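Local coordinates for Non-ribosomal peptide synthetase (Methanobrevibacter ruminantium, PDB 6VTJ), which probably carries a peptide on the phosphopantetheine arm of its carrier domain and releases it by reduction in its reductase domain, at residues T379-Y393 with I455-W469. Residues are numbered along the deposited sequence; the frame is centred on the assembly and turned at random.
Sequences TPEKSRVFHCMNNHY and IEQTVDILHSLGFDW
Strand 385-388 and helix 456-464 run almost perpendicular, at 87°, with a closest approach of their axes of 7.0 Å; T458 lies nearest F386 by CA. H387 N donates to T458 OG1 at 2.8 Å, a nearly straight bond at 176°; the same hydroxyl is also hydrogen-bonded to the E279 carboxylate. A chi1 of -63° aims OG1 at H387 N and leaves CG2 of the threonine against the H387 carbonyl. One turn on, I461 CD1 meets the F386 ring at its edge, in plane, 3.9 Å from F386 CE1. Toward the helix start, I455 CG2 packs on H387 CB, while I455 CD1 reaches N391 CB at 3.6 Å and the Y393 hydroxyl; N391 CB also touches V459 CG2.

Past the Schellman motif at G466 the chain returns to residues 388-391 with W469. One face of its indole packs against the M389-N390 backbone: N390 CA stands 3.5 Å from the centroid of the five-membered ring, a CH-pi contact, and F467 CE1 covers the opposite face. C388 SG sits at the indole edge, 3.9 Å from W469 CZ2. A water joins N391 OD1 to W469 N. N390 OD1 closes an Asx turn by accepting from H392 N, and N390 ND2 is hydrogen-bonded to P470 O. Strand 385-388 pairs in parallel with 313-322, and helix 456-464 crosses it, part of a Rossmann-type sheet consistent with the short-chain dehydrogenase-like fold of reductase domains.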
ATOM      1  N   THR A 379     -12.859  -5.466 -18.730  1.00 27.86           N
ATOM      2  CA  THR A 379     -14.293  -5.370 -18.450  1.00 27.13           C
ATOM      3  C   THR A 379     -14.924  -4.188 -19.210  1.00 30.26           C
ATOM      4  O   THR A 379     -14.214  -3.295 -19.679  1.00 29.08           O
ATOM      5  CB  THR A 379     -14.519  -5.232 -16.942  1.00 25.10           C
ATOM      6  OG1 THR A 379     -13.808  -4.099 -16.433  1.00 26.64           O
ATOM      7  CG2 THR A 379     -14.064  -6.521 -16.189  1.00 23.21           C
ATOM      8  N   PRO A 380     -16.254  -4.169 -19.355  1.00 30.12           N
ATOM      9  CA  PRO A 380     -16.909  -3.092 -20.127  1.00 31.01           C
ATOM     10  C   PRO A 380     -16.711  -1.704 -19.525  1.00 30.01           C
ATOM     11  O   PRO A 380     -16.398  -1.544 -18.341  1.00 27.76           O
ATOM     12  CB  PRO A 380     -18.391  -3.490 -20.098  1.00 30.70           C
ATOM     13  CG  PRO A 380     -18.391  -4.996 -19.807  1.00 26.67           C
ATOM     14  CD  PRO A 380     -17.232  -5.166 -18.863  1.00 27.36           C
ATOM     15  N   GLU A 381     -16.967  -0.681 -20.354  1.00 30.63           N
ATOM     16  CA  GLU A 381     -16.700   0.714 -19.967  1.00 30.89           C
ATOM     17  C   GLU A 381     -17.360   1.118 -18.639  1.00 31.70           C
ATOM     18  O   GLU A 381     -16.766   1.856 -17.841  1.00 32.08           O
ATOM     19  CB  GLU A 381     -17.155   1.661 -21.088  1.00 38.27           C
ATOM     20  CG  GLU A 381     -16.368   2.974 -21.189  1.00 43.96           C
ATOM     21  CD  GLU A 381     -16.709   3.964 -20.086  1.00 42.18           C
ATOM     22  N   LYS A 382     -18.600   0.684 -18.393  1.00 27.88           N
ATOM     23  CA  LYS A 382     -19.265   1.079 -17.145  1.00 26.56           C
ATOM     24  C   LYS A 382     -18.740   0.341 -15.915  1.00 25.82           C
ATOM     25  O   LYS A 382     -19.077   0.730 -14.786  1.00 29.02           O
ATOM     26  CB  LYS A 382     -20.782   0.860 -17.257  1.00 32.21           C
ATOM     27  CG  LYS A 382     -21.454   1.705 -18.334  1.00 28.89           C
ATOM     28  CD  LYS A 382     -22.954   1.449 -18.396  1.00 32.43           C
ATOM     29  CE  LYS A 382     -23.648   2.546 -19.206  1.00 39.84           C
ATOM     30  NZ  LYS A 382     -25.129   2.513 -19.035  1.00 45.78           N
ATOM     31  N   SER A 383     -17.955  -0.718 -16.083  1.00 27.43           N
ATOM     32  CA  SER A 383     -17.383  -1.429 -14.935  1.00 27.99           C
ATOM     33  C   SER A 383     -16.099  -0.716 -14.556  1.00 29.35           C
ATOM     34  O   SER A 383     -15.031  -0.989 -15.106  1.00 28.39           O
ATOM     35  CB  SER A 383     -17.134  -2.892 -15.271  1.00 28.25           C
ATOM     36  OG  SER A 383     -18.333  -3.510 -15.714  1.00 25.59           O
ATOM     37  N   ARG A 384     -16.194   0.200 -13.591  1.00 27.77           N
ATOM     38  CA  ARG A 384     -15.102   1.129 -13.330  1.00 29.74           C
ATOM     39  C   ARG A 384     -14.270   0.831 -12.088  1.00 31.16           C
ATOM     40  O   ARG A 384     -13.099   1.214 -12.053  1.00 28.20           O
ATOM     41  CB  ARG A 384     -15.651   2.553 -13.234  1.00 27.25           C
ATOM     42  CG  ARG A 384     -15.927   3.169 -14.612  1.00 25.70           C
ATOM     43  CD  ARG A 384     -16.447   4.629 -14.519  1.00 28.73           C
ATOM     44  NE  ARG A 384     -16.839   5.100 -15.844  1.00 29.80           N
ATOM     45  CZ  ARG A 384     -18.086   5.075 -16.333  1.00 32.90           C
ATOM     46  NH1 ARG A 384     -19.100   4.621 -15.605  1.00 29.04           N
ATOM     47  NH2 ARG A 384     -18.319   5.511 -17.566  1.00 29.35           N
ATOM     48  N   VAL A 385     -14.808   0.158 -11.076  1.00 29.15           N
ATOM     49  CA  VAL A 385     -14.126   0.047  -9.792  1.00 24.43           C
ATOM     50  C   VAL A 385     -14.204  -1.392  -9.313  1.00 26.32           C
ATOM     51  O   VAL A 385     -15.274  -2.009  -9.342  1.00 27.78           O
ATOM     52  CB  VAL A 385     -14.724   0.994  -8.735  1.00 26.74           C
ATOM     53  CG1 VAL A 385     -14.089   0.724  -7.379  1.00 24.95           C
ATOM     54  CG2 VAL A 385     -14.521   2.461  -9.128  1.00 26.67           C
ATOM     55  N   PHE A 386     -13.081  -1.933  -8.878  1.00 25.51           N
ATOM     56  CA  PHE A 386     -13.051  -3.324  -8.459  1.00 24.29           C
ATOM     57  C   PHE A 386     -12.303  -3.467  -7.141  1.00 27.23           C
ATOM     58  O   PHE A 386     -11.450  -2.639  -6.798  1.00 24.76           O
ATOM     59  CB  PHE A 386     -12.408  -4.193  -9.519  1.00 25.35           C
ATOM     60  CG  PHE A 386     -13.053  -4.068 -10.860  1.00 26.50           C
ATOM     61  CD1 PHE A 386     -14.153  -4.846 -11.189  1.00 26.46           C
ATOM     62  CD2 PHE A 386     -12.564  -3.171 -11.789  1.00 26.94           C
ATOM     63  CE1 PHE A 386     -14.744  -4.725 -12.427  1.00 29.71           C
ATOM     64  CE2 PHE A 386     -13.166  -3.039 -13.033  1.00 25.99           C
ATOM     65  CZ  PHE A 386     -14.249  -3.817 -13.348  1.00 28.21           C
ATOM     66  N   HIS A 387     -12.669  -4.515  -6.398  1.00 24.52           N
ATOM     67  CA  HIS A 387     -12.039  -4.916  -5.143  1.00 22.71           C
ATOM     68  C   HIS A 387     -11.298  -6.228  -5.395  1.00 26.97           C
ATOM     69  O   HIS A 387     -11.829  -7.322  -5.184  1.00 25.29           O
ATOM     70  CB  HIS A 387     -13.079  -5.031  -4.049  1.00 24.72           C
ATOM     71  CG  HIS A 387     -13.642  -3.704  -3.641  1.00 26.19           C
ATOM     72  ND1 HIS A 387     -14.652  -3.568  -2.713  1.00 26.69           N
ATOM     73  CD2 HIS A 387     -13.321  -2.448  -4.034  1.00 25.57           C
ATOM     74  CE1 HIS A 387     -14.929  -2.286  -2.555  1.00 25.47           C
ATOM     75  NE2 HIS A 387     -14.138  -1.586  -3.347  1.00 25.52           N
ATOM     76  N   CYS A 388     -10.054  -6.107  -5.851  1.00 25.06           N
ATOM     77  CA  CYS A 388      -9.312  -7.241  -6.382  1.00 26.30           C
ATOM     78  C   CYS A 388      -8.405  -7.782  -5.276  1.00 26.87           C
ATOM     79  O   CYS A 388      -7.233  -7.421  -5.179  1.00 27.59           O
ATOM     80  CB  CYS A 388      -8.534  -6.810  -7.618  1.00 21.00           C
ATOM     81  SG  CYS A 388      -7.666  -8.142  -8.468  1.00 28.58           S
ATOM     82  N   MET A 389      -8.958  -8.663  -4.448  1.00 25.77           N
ATOM     83  CA  MET A 389      -8.244  -9.256  -3.334  1.00 24.32           C
ATOM     84  C   MET A 389      -8.807 -10.639  -3.053  1.00 27.28           C
ATOM     85  O   MET A 389      -9.983 -10.919  -3.317  1.00 27.64           O
ATOM     86  CB  MET A 389      -8.327  -8.383  -2.071  1.00 29.10           C
ATOM     87  CG  MET A 389      -9.731  -7.919  -1.697  1.00 32.72           C
ATOM     88  SD  MET A 389      -9.674  -6.470  -0.593  1.00 40.01           S
ATOM     89  CE  MET A 389      -9.197  -7.231   0.962  1.00 32.70           C
ATOM     90  N   ASN A 390      -7.947 -11.498  -2.502  1.00 25.53           N
ATOM     91  CA  ASN A 390      -8.292 -12.877  -2.185  1.00 24.55           C
ATOM     92  C   ASN A 390      -9.479 -12.957  -1.230  1.00 26.11           C
ATOM     93  O   ASN A 390      -9.379 -12.540  -0.073  1.00 28.23           O
ATOM     94  CB  ASN A 390      -7.080 -13.586  -1.595  1.00 24.76           C
ATOM     95  CG  ASN A 390      -7.206 -15.084  -1.667  1.00 26.85           C
ATOM     96  OD1 ASN A 390      -8.282 -15.617  -1.473  1.00 26.82           O
ATOM     97  ND2 ASN A 390      -6.108 -15.771  -1.964  1.00 30.44           N
ATOM     98  N   ASN A 391     -10.610 -13.474  -1.702  1.00 24.02           N
ATOM     99  CA  ASN A 391     -11.817 -13.475  -0.891  1.00 28.73           C
ATOM    100  C   ASN A 391     -11.833 -14.588   0.154  1.00 27.43           C
ATOM    101  O   ASN A 391     -12.703 -14.577   1.030  1.00 26.92           O
ATOM    102  CB  ASN A 391     -13.066 -13.557  -1.784  1.00 28.16           C
ATOM    103  CG  ASN A 391     -13.116 -14.822  -2.617  1.00 28.14           C
ATOM    104  OD1 ASN A 391     -12.230 -15.085  -3.424  1.00 28.54           O
ATOM    105  ND2 ASN A 391     -14.184 -15.584  -2.460  1.00 30.26           N
ATOM    106  N   HIS A 392     -10.885 -15.519   0.117  1.00 25.24           N
ATOM    107  CA  HIS A 392     -10.799 -16.567   1.141  1.00 29.61           C
ATOM    108  C   HIS A 392      -9.909 -16.084   2.294  1.00 28.40           C
ATOM    109  O   HIS A 392      -8.732 -16.448   2.418  1.00 31.31           O
ATOM    110  CB  HIS A 392     -10.289 -17.863   0.511  1.00 27.06           C
ATOM    111  CG  HIS A 392     -11.080 -18.290  -0.683  1.00 29.72           C
ATOM    112  ND1 HIS A 392     -10.566 -18.280  -1.966  1.00 32.83           N
ATOM    113  CD2 HIS A 392     -12.364 -18.704  -0.797  1.00 34.23           C
ATOM    114  CE1 HIS A 392     -11.496 -18.684  -2.813  1.00 35.30           C
ATOM    115  NE2 HIS A 392     -12.597 -18.946  -2.130  1.00 34.73           N
ATOM    116  N   TYR A 393     -10.492 -15.244   3.154  1.00 25.25           N
ATOM    117  CA  TYR A 393      -9.755 -14.653   4.269  1.00 29.76           C
ATOM    118  C   TYR A 393      -9.324 -15.728   5.258  1.00 31.81           C
ATOM    119  O   TYR A 393     -10.038 -16.709   5.488  1.00 29.32           O
ATOM    120  CB  TYR A 393     -10.600 -13.628   5.025  1.00 29.30           C
ATOM    121  CG  TYR A 393     -11.073 -12.419   4.240  1.00 30.86           C
ATOM    122  CD1 TYR A 393     -10.569 -12.122   2.980  1.00 28.61           C
ATOM    123  CD2 TYR A 393     -12.038 -11.576   4.776  1.00 37.70           C
ATOM    124  CE1 TYR A 393     -11.020 -11.017   2.273  1.00 30.89           C
ATOM    125  CE2 TYR A 393     -12.493 -10.471   4.089  1.00 39.59           C
ATOM    126  CZ  TYR A 393     -11.981 -10.194   2.838  1.00 35.85           C
ATOM    127  OH  TYR A 393     -12.423  -9.084   2.171  1.00 37.10           O
ATOM    128  N   ILE A 455     -16.698  -7.182  -1.283  1.00 28.45           N
ATOM    129  CA  ILE A 455     -15.915  -7.474  -2.478  1.00 27.67           C
ATOM    130  C   ILE A 455     -16.607  -8.486  -3.374  1.00 29.80           C
ATOM    131  O   ILE A 455     -16.056  -8.873  -4.413  1.00 27.27           O
ATOM    132  CB  ILE A 455     -14.501  -7.976  -2.101  1.00 27.83           C
ATOM    133  CG1 ILE A 455     -14.579  -9.372  -1.473  1.00 28.31           C
ATOM    134  CG2 ILE A 455     -13.785  -7.041  -1.128  1.00 25.12           C
ATOM    135  CD1 ILE A 455     -13.216 -10.009  -1.361  1.00 28.88           C
ATOM    136  N   GLU A 456     -17.824  -8.910  -3.021  1.00 27.97           N
ATOM    137  CA  GLU A 456     -18.475 -10.014  -3.715  1.00 26.41           C
ATOM    138  C   GLU A 456     -18.706  -9.693  -5.184  1.00 30.01           C
ATOM    139  O   GLU A 456     -18.527 -10.563  -6.049  1.00 28.86           O
ATOM    140  CB  GLU A 456     -19.796 -10.370  -3.019  1.00 28.17           C
ATOM    141  N   GLN A 457     -19.092  -8.450  -5.503  1.00 26.16           N
ATOM    142  CA  GLN A 457     -19.288  -8.135  -6.911  1.00 25.32           C
ATOM    143  C   GLN A 457     -18.020  -8.451  -7.693  1.00 30.61           C
ATOM    144  O   GLN A 457     -18.064  -9.100  -8.746  1.00 29.32           O
ATOM    145  CB  GLN A 457     -19.706  -6.668  -7.100  1.00 25.54           C
ATOM    146  CG  GLN A 457     -19.964  -6.278  -8.564  1.00 26.23           C
ATOM    147  CD  GLN A 457     -20.672  -4.931  -8.716  1.00 26.89           C
ATOM    148  OE1 GLN A 457     -21.845  -4.802  -8.394  1.00 30.24           O
ATOM    149  NE2 GLN A 457     -19.953  -3.927  -9.209  1.00 24.92           N
ATOM    150  N   THR A 458     -16.866  -8.018  -7.180  1.00 31.48           N
ATOM    151  CA  THR A 458     -15.640  -8.272  -7.929  1.00 27.37           C
ATOM    152  C   THR A 458     -15.363  -9.770  -8.000  1.00 25.63           C
ATOM    153  O   THR A 458     -14.988 -10.292  -9.057  1.00 25.53           O
ATOM    154  CB  THR A 458     -14.462  -7.515  -7.306  1.00 24.74           C
ATOM    155  OG1 THR A 458     -14.705  -6.099  -7.375  1.00 26.66           O
ATOM    156  CG2 THR A 458     -13.161  -7.828  -8.061  1.00 24.78           C
ATOM    157  N   VAL A 459     -15.573 -10.484  -6.897  1.00 24.67           N
ATOM    158  CA  VAL A 459     -15.428 -11.934  -6.937  1.00 21.13           C
ATOM    159  C   VAL A 459     -16.248 -12.486  -8.088  1.00 25.82           C
ATOM    160  O   VAL A 459     -15.732 -13.212  -8.950  1.00 27.14           O
ATOM    161  CB  VAL A 459     -15.839 -12.548  -5.584  1.00 27.64           C
ATOM    162  CG1 VAL A 459     -15.786 -14.094  -5.620  1.00 23.70           C
ATOM    163  CG2 VAL A 459     -14.913 -12.042  -4.525  1.00 21.80           C
ATOM    164  N   ASP A 460     -17.510 -12.047  -8.185  1.00 24.13           N
ATOM    165  CA  ASP A 460     -18.397 -12.618  -9.188  1.00 24.26           C
ATOM    166  C   ASP A 460     -17.878 -12.315 -10.571  1.00 27.74           C
ATOM    167  O   ASP A 460     -17.813 -13.209 -11.440  1.00 28.19           O
ATOM    168  CB  ASP A 460     -19.814 -12.074  -9.030  1.00 27.94           C
ATOM    169  CG  ASP A 460     -20.493 -12.599  -7.800  1.00 31.33           C
ATOM    170  OD1 ASP A 460     -20.032 -13.638  -7.291  1.00 33.44           O
ATOM    171  OD2 ASP A 460     -21.456 -11.963  -7.330  1.00 32.68           O
ATOM    172  N   ILE A 461     -17.455 -11.065 -10.775  1.00 24.63           N
ATOM    173  CA  ILE A 461     -17.017 -10.660 -12.097  1.00 26.12           C
ATOM    174  C   ILE A 461     -15.784 -11.461 -12.477  1.00 24.23           C
ATOM    175  O   ILE A 461     -15.719 -12.060 -13.558  1.00 23.10           O
ATOM    176  CB  ILE A 461     -16.775  -9.140 -12.129  1.00 25.14           C
ATOM    177  CG1 ILE A 461     -18.115  -8.400 -12.035  1.00 28.22           C
ATOM    178  CG2 ILE A 461     -16.026  -8.733 -13.384  1.00 22.23           C
ATOM    179  CD1 ILE A 461     -18.005  -6.852 -12.082  1.00 25.26           C
ATOM    180  N   LEU A 462     -14.841 -11.582 -11.540  1.00 24.79           N
ATOM    181  CA  LEU A 462     -13.632 -12.337 -11.825  1.00 25.77           C
ATOM    182  C   LEU A 462     -13.993 -13.774 -12.152  1.00 24.54           C
ATOM    183  O   LEU A 462     -13.444 -14.364 -13.088  1.00 25.71           O
ATOM    184  CB  LEU A 462     -12.682 -12.291 -10.631  1.00 23.97           C
ATOM    185  CG  LEU A 462     -11.840 -11.047 -10.409  1.00 22.12           C
ATOM    186  CD1 LEU A 462     -11.318 -11.084  -8.988  1.00 22.93           C
ATOM    187  CD2 LEU A 462     -10.706 -11.058 -11.393  1.00 22.84           C
ATOM    188  N   HIS A 463     -14.962 -14.332 -11.429  1.00 22.82           N
ATOM    189  CA  HIS A 463     -15.307 -15.714 -11.701  1.00 28.10           C
ATOM    190  C   HIS A 463     -15.898 -15.845 -13.098  1.00 29.45           C
ATOM    191  O   HIS A 463     -15.535 -16.756 -13.857  1.00 29.17           O
ATOM    192  CB  HIS A 463     -16.272 -16.247 -10.662  1.00 28.35           C
ATOM    193  CG  HIS A 463     -16.737 -17.628 -10.972  1.00 33.42           C
ATOM    194  ND1 HIS A 463     -16.022 -18.750 -10.611  1.00 30.93           N
ATOM    195  CD2 HIS A 463     -17.818 -18.071 -11.662  1.00 31.83           C
ATOM    196  CE1 HIS A 463     -16.658 -19.827 -11.038  1.00 37.18           C
ATOM    197  NE2 HIS A 463     -17.747 -19.444 -11.683  1.00 31.79           N
ATOM    198  N   SER A 464     -16.756 -14.898 -13.478  1.00 29.36           N
ATOM    199  CA  SER A 464     -17.300 -14.925 -14.829  1.00 26.52           C
ATOM    200  C   SER A 464     -16.182 -14.860 -15.856  1.00 29.30           C
ATOM    201  O   SER A 464     -16.282 -15.474 -16.921  1.00 32.48           O
ATOM    202  CB  SER A 464     -18.308 -13.790 -14.991  1.00 25.70           C
ATOM    203  OG  SER A 464     -18.500 -13.465 -16.350  1.00 35.28           O
ATOM    204  N   LEU A 465     -15.072 -14.208 -15.517  1.00 29.52           N
ATOM    205  CA  LEU A 465     -13.929 -14.066 -16.407  1.00 25.10           C
ATOM    206  C   LEU A 465     -12.969 -15.245 -16.342  1.00 29.89           C
ATOM    207  O   LEU A 465     -11.939 -15.225 -17.021  1.00 32.72           O
ATOM    208  CB  LEU A 465     -13.177 -12.765 -16.084  1.00 23.68           C
ATOM    209  CG  LEU A 465     -13.969 -11.503 -16.414  1.00 28.13           C
ATOM    210  CD1 LEU A 465     -13.261 -10.218 -15.881  1.00 21.97           C
ATOM    211  CD2 LEU A 465     -14.248 -11.407 -17.936  1.00 24.97           C
ATOM    212  N   GLY A 466     -13.289 -16.275 -15.565  1.00 33.79           N
ATOM    213  CA  GLY A 466     -12.450 -17.452 -15.465  1.00 31.94           C
ATOM    214  C   GLY A 466     -11.443 -17.440 -14.339  1.00 31.37           C
ATOM    215  O   GLY A 466     -10.539 -18.287 -14.327  1.00 35.31           O
ATOM    216  N   PHE A 467     -11.582 -16.533 -13.376  1.00 26.65           N
ATOM    217  CA  PHE A 467     -10.596 -16.330 -12.320  1.00 28.49           C
ATOM    218  C   PHE A 467     -11.241 -16.646 -10.976  1.00 28.41           C
ATOM    219  O   PHE A 467     -12.256 -16.035 -10.615  1.00 28.49           O
ATOM    220  CB  PHE A 467     -10.070 -14.889 -12.360  1.00 27.14           C
ATOM    221  CG  PHE A 467      -9.104 -14.547 -11.257  1.00 28.93           C
ATOM    222  CD1 PHE A 467      -9.531 -14.413  -9.947  1.00 21.87           C
ATOM    223  CD2 PHE A 467      -7.761 -14.329 -11.545  1.00 26.37           C
ATOM    224  CE1 PHE A 467      -8.639 -14.109  -8.935  1.00 25.03           C
ATOM    225  CE2 PHE A 467      -6.854 -14.022 -10.527  1.00 24.18           C
ATOM    226  CZ  PHE A 467      -7.292 -13.913  -9.226  1.00 25.85           C
ATOM    227  N   ASP A 468     -10.649 -17.580 -10.232  1.00 26.84           N
ATOM    228  CA  ASP A 468     -10.973 -17.807  -8.829  1.00 28.88           C
ATOM    229  C   ASP A 468      -9.702 -17.610  -8.005  1.00 30.91           C
ATOM    230  O   ASP A 468      -8.592 -17.888  -8.481  1.00 31.76           O
ATOM    231  CB  ASP A 468     -11.531 -19.224  -8.581  1.00 25.89           C
ATOM    232  CG  ASP A 468     -13.016 -19.359  -8.918  1.00 33.28           C
ATOM    233  OD1 ASP A 468     -13.606 -18.429  -9.463  1.00 32.08           O
ATOM    234  OD2 ASP A 468     -13.616 -20.420  -8.614  1.00 44.92           O
ATOM    235  N   TRP A 469      -9.855 -17.123  -6.756  1.00 26.75           N
ATOM    236  CA  TRP A 469      -8.635 -16.952  -5.958  1.00 27.71           C
ATOM    237  C   TRP A 469      -8.198 -18.287  -5.345  1.00 26.98           C
ATOM    238  O   TRP A 469      -9.031 -19.035  -4.838  1.00 29.56           O
ATOM    239  CB  TRP A 469      -8.851 -15.934  -4.841  1.00 27.56           C
ATOM    240  CG  TRP A 469      -8.877 -14.479  -5.287  1.00 26.38           C
ATOM    241  CD1 TRP A 469      -9.984 -13.740  -5.605  1.00 25.27           C
ATOM    242  CD2 TRP A 469      -7.753 -13.611  -5.457  1.00 25.28           C
ATOM    243  NE1 TRP A 469      -9.613 -12.465  -5.959  1.00 26.28           N
ATOM    244  CE2 TRP A 469      -8.247 -12.359  -5.856  1.00 27.78           C
ATOM    245  CE3 TRP A 469      -6.372 -13.765  -5.290  1.00 27.50           C
ATOM    246  CZ2 TRP A 469      -7.405 -11.269  -6.106  1.00 23.79           C
ATOM    247  CZ3 TRP A 469      -5.536 -12.680  -5.546  1.00 25.54           C
ATOM    248  CH2 TRP A 469      -6.060 -11.452  -5.946  1.00 25.86           C
TER
HETATM  249  O   HOH W   1     -17.251  -4.050 -10.358  1.00 38.69           O
HETATM  250  O   HOH W   2     -12.430 -16.417  -5.887  1.00 26.47           O